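Side-chain contact in glycosyl transferase (Staphylococcus aureus, PDB 5U02), which is a glycosyl transferase that carries C-terminal beta-sandwich-like domains of the E-set clan behind a helical linker domain: residues Val139-Phe144 with Pro258-Asp263. Residues are numbered along the deposited sequence; the frame is centred on the assembly and turned at random.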
loop_
_atom_site.group_PDB
_atom_site.type_symbol
_atom_site.label_atom_id
_atom_site.label_comp_id
_atom_site.label_asym_id
_atom_site.label_seq_id
_atom_site.Cartn_x
_atom_site.Cartn_y
_atom_site.Cartn_z
ATOM N N VAL A 139 1.051 21.130 -4.207
ATOM C CA VAL A 139 -0.111 20.269 -4.031
ATOM C C VAL A 139 -1.367 21.120 -4.094
ATOM O O VAL A 139 -1.435 22.181 -3.464
ATOM C CB VAL A 139 -0.048 19.494 -2.704
ATOM C CG1 VAL A 139 -1.307 18.649 -2.532
ATOM C CG2 VAL A 139 1.185 18.618 -2.663
ATOM N N LYS A 140 -2.360 20.655 -4.849
ATOM C CA LYS A 140 -3.674 21.278 -4.870
ATOM C C LYS A 140 -4.712 20.230 -4.488
ATOM O O LYS A 140 -4.701 19.116 -5.025
ATOM C CB LYS A 140 -3.985 21.893 -6.243
ATOM C CG LYS A 140 -5.361 22.541 -6.311
ATOM C CD LYS A 140 -5.844 22.812 -7.727
ATOM C CE LYS A 140 -7.076 23.714 -7.696
ATOM N NZ LYS A 140 -7.407 24.322 -9.015
ATOM N N MET A 141 -5.581 20.573 -3.539
ATOM C CA MET A 141 -6.655 19.675 -3.119
ATOM C C MET A 141 -7.788 19.816 -4.126
ATOM O O MET A 141 -8.581 20.758 -4.059
ATOM C CB MET A 141 -7.102 20.002 -1.699
ATOM C CG MET A 141 -8.125 19.026 -1.108
ATOM S SD MET A 141 -8.647 19.506 0.558
ATOM C CE MET A 141 -9.458 21.063 0.222
ATOM N N THR A 142 -7.856 18.886 -5.081
ATOM C CA THR A 142 -8.807 18.995 -6.179
ATOM C C THR A 142 -10.159 18.349 -5.885
ATOM O O THR A 142 -11.102 18.565 -6.653
ATOM C CB THR A 142 -8.212 18.393 -7.461
ATOM O OG1 THR A 142 -7.459 17.216 -7.144
ATOM C CG2 THR A 142 -7.303 19.400 -8.159
ATOM N N ALA A 143 -10.285 17.574 -4.808
ATOM C CA ALA A 143 -11.589 17.086 -4.374
ATOM C C ALA A 143 -11.573 16.882 -2.867
ATOM O O ALA A 143 -10.536 16.554 -2.283
ATOM C CB ALA A 143 -11.981 15.776 -5.073
ATOM N N PHE A 144 -12.736 17.079 -2.243
ATOM C CA PHE A 144 -12.901 16.757 -0.825
ATOM C C PHE A 144 -14.378 16.505 -0.553
ATOM O O PHE A 144 -15.163 17.457 -0.496
ATOM C CB PHE A 144 -12.365 17.880 0.057
ATOM C CG PHE A 144 -12.344 17.539 1.524
ATOM C CD1 PHE A 144 -13.482 17.679 2.302
ATOM C CD2 PHE A 144 -11.183 17.077 2.122
ATOM C CE1 PHE A 144 -13.465 17.359 3.654
ATOM C CE2 PHE A 144 -11.157 16.753 3.475
ATOM C CZ PHE A 144 -12.296 16.896 4.243
ATOM N N PRO A 258 -14.402 19.430 9.191
ATOM C CA PRO A 258 -13.345 20.044 8.384
ATOM C C PRO A 258 -13.458 21.557 8.427
ATOM O O PRO A 258 -14.554 22.119 8.509
ATOM C CB PRO A 258 -13.608 19.510 6.969
ATOM C CG PRO A 258 -14.456 18.286 7.169
ATOM C CD PRO A 258 -15.290 18.577 8.384
ATOM N N TYR A 259 -12.307 22.219 8.375
ATOM C CA TYR A 259 -12.277 23.675 8.342
ATOM C C TYR A 259 -10.910 24.108 7.845
ATOM O O TYR A 259 -9.994 23.295 7.693
ATOM C CB TYR A 259 -12.579 24.280 9.718
ATOM C CG TYR A 259 -11.490 24.007 10.728
ATOM C CD1 TYR A 259 -11.359 22.752 11.305
ATOM C CD2 TYR A 259 -10.590 24.994 11.104
ATOM C CE1 TYR A 259 -10.353 22.479 12.228
ATOM C CE2 TYR A 259 -9.584 24.733 12.028
ATOM C CZ TYR A 259 -9.470 23.479 12.588
ATOM O OH TYR A 259 -8.464 23.241 13.505
ATOM N N PHE A 260 -10.783 25.409 7.603
ATOM C CA PHE A 260 -9.586 25.999 7.029
ATOM C C PHE A 260 -8.992 26.990 8.014
ATOM O O PHE A 260 -9.719 27.789 8.614
ATOM C CB PHE A 260 -9.910 26.669 5.692
ATOM C CG PHE A 260 -10.450 25.714 4.667
ATOM C CD1 PHE A 260 -9.593 24.934 3.908
ATOM C CD2 PHE A 260 -11.815 25.565 4.490
ATOM C CE1 PHE A 260 -10.090 24.035 2.977
ATOM C CE2 PHE A 260 -12.316 24.677 3.557
ATOM C CZ PHE A 260 -11.452 23.912 2.796
ATOM N N THR A 261 -7.676 26.929 8.181
ATOM C CA THR A 261 -7.014 27.691 9.223
ATOM C C THR A 261 -6.953 29.169 8.861
ATOM O O THR A 261 -6.989 29.560 7.692
ATOM C CB THR A 261 -5.605 27.154 9.474
ATOM O OG1 THR A 261 -4.847 27.200 8.257
ATOM C CG2 THR A 261 -5.671 25.723 9.985
ATOM N N LYS A 262 -6.843 29.993 9.901
ATOM C CA LYS A 262 -6.897 31.437 9.730
ATOM C C LYS A 262 -5.615 31.982 9.112
ATOM O O LYS A 262 -5.668 32.868 8.251
ATOM C CB LYS A 262 -7.154 32.104 11.079
ATOM C CG LYS A 262 -7.666 33.515 10.965
ATOM C CD LYS A 262 -8.936 33.519 10.141
ATOM C CE LYS A 262 -9.480 34.914 9.961
ATOM N NZ LYS A 262 -10.463 34.949 8.846
ATOM N N ASP A 263 -4.461 31.464 9.538
ATOM C CA ASP A 263 -3.193 32.075 9.159
ATOM C C ASP A 263 -2.812 31.765 7.717
ATOM O O ASP A 263 -2.355 32.660 6.997
ATOM C CB ASP A 263 -2.082 31.634 10.115
ATOM C CG ASP A 263 -2.028 30.129 10.304
ATOM O OD1 ASP A 263 -2.649 29.386 9.515
ATOM O OD2 ASP A 263 -1.338 29.684 11.242
#
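F144 and P258 form the closer half of this contact between strands 138-146 and 252-260. The rim of the phenylalanine ring, at CE1 and CZ, abuts the proline ring near the aromatic plane, F144 CE1 lying 3.8 Å from P258 CG and F144 CZ 4.0 Å from P258 CB. The proline therefore meets the edge of the ring and not its face. Because CG of F144 is anti to the backbone N (chi1 -173°), the ring reaches across toward the other strand; both residues are buried. The second half is slighter. M141, buried as well, and F260 approach each other from the two strands, and the methyl M141 CE comes closest to F260 CE1, 4.1 Å away, at the ring edge near its plane. M141 extends through its first two torsions and bends at chi3 (64°), so that the methyl, and not the sulfur, is nearest the F260 ring. F260 lies on the more open side, alone of the four touching residues in being partly exposed, and beyond it the chain leaves the strand for a loop whose K262 and D263 are exposed. No hydrogen bond joins the two segments, and the CA atoms of M141 and F260 are 12.3 Å apart, so side chains alone bridge the gap, consistent with packing between the layers of the beta sandwich usual for E-set domains. Around this apolar bridge, R234 makes a cation-pi contact with F260, and Y237 meets the same ring edge-to-face while also touching P258. Strand 138-146 pairs with strand 150-159, where T142 and A143 together lie opposite E154, forming a classic beta bulge. On the other side of the contact, strand 252-260 pairs with strand 267-274, whose I267 packs against both F144 and F260.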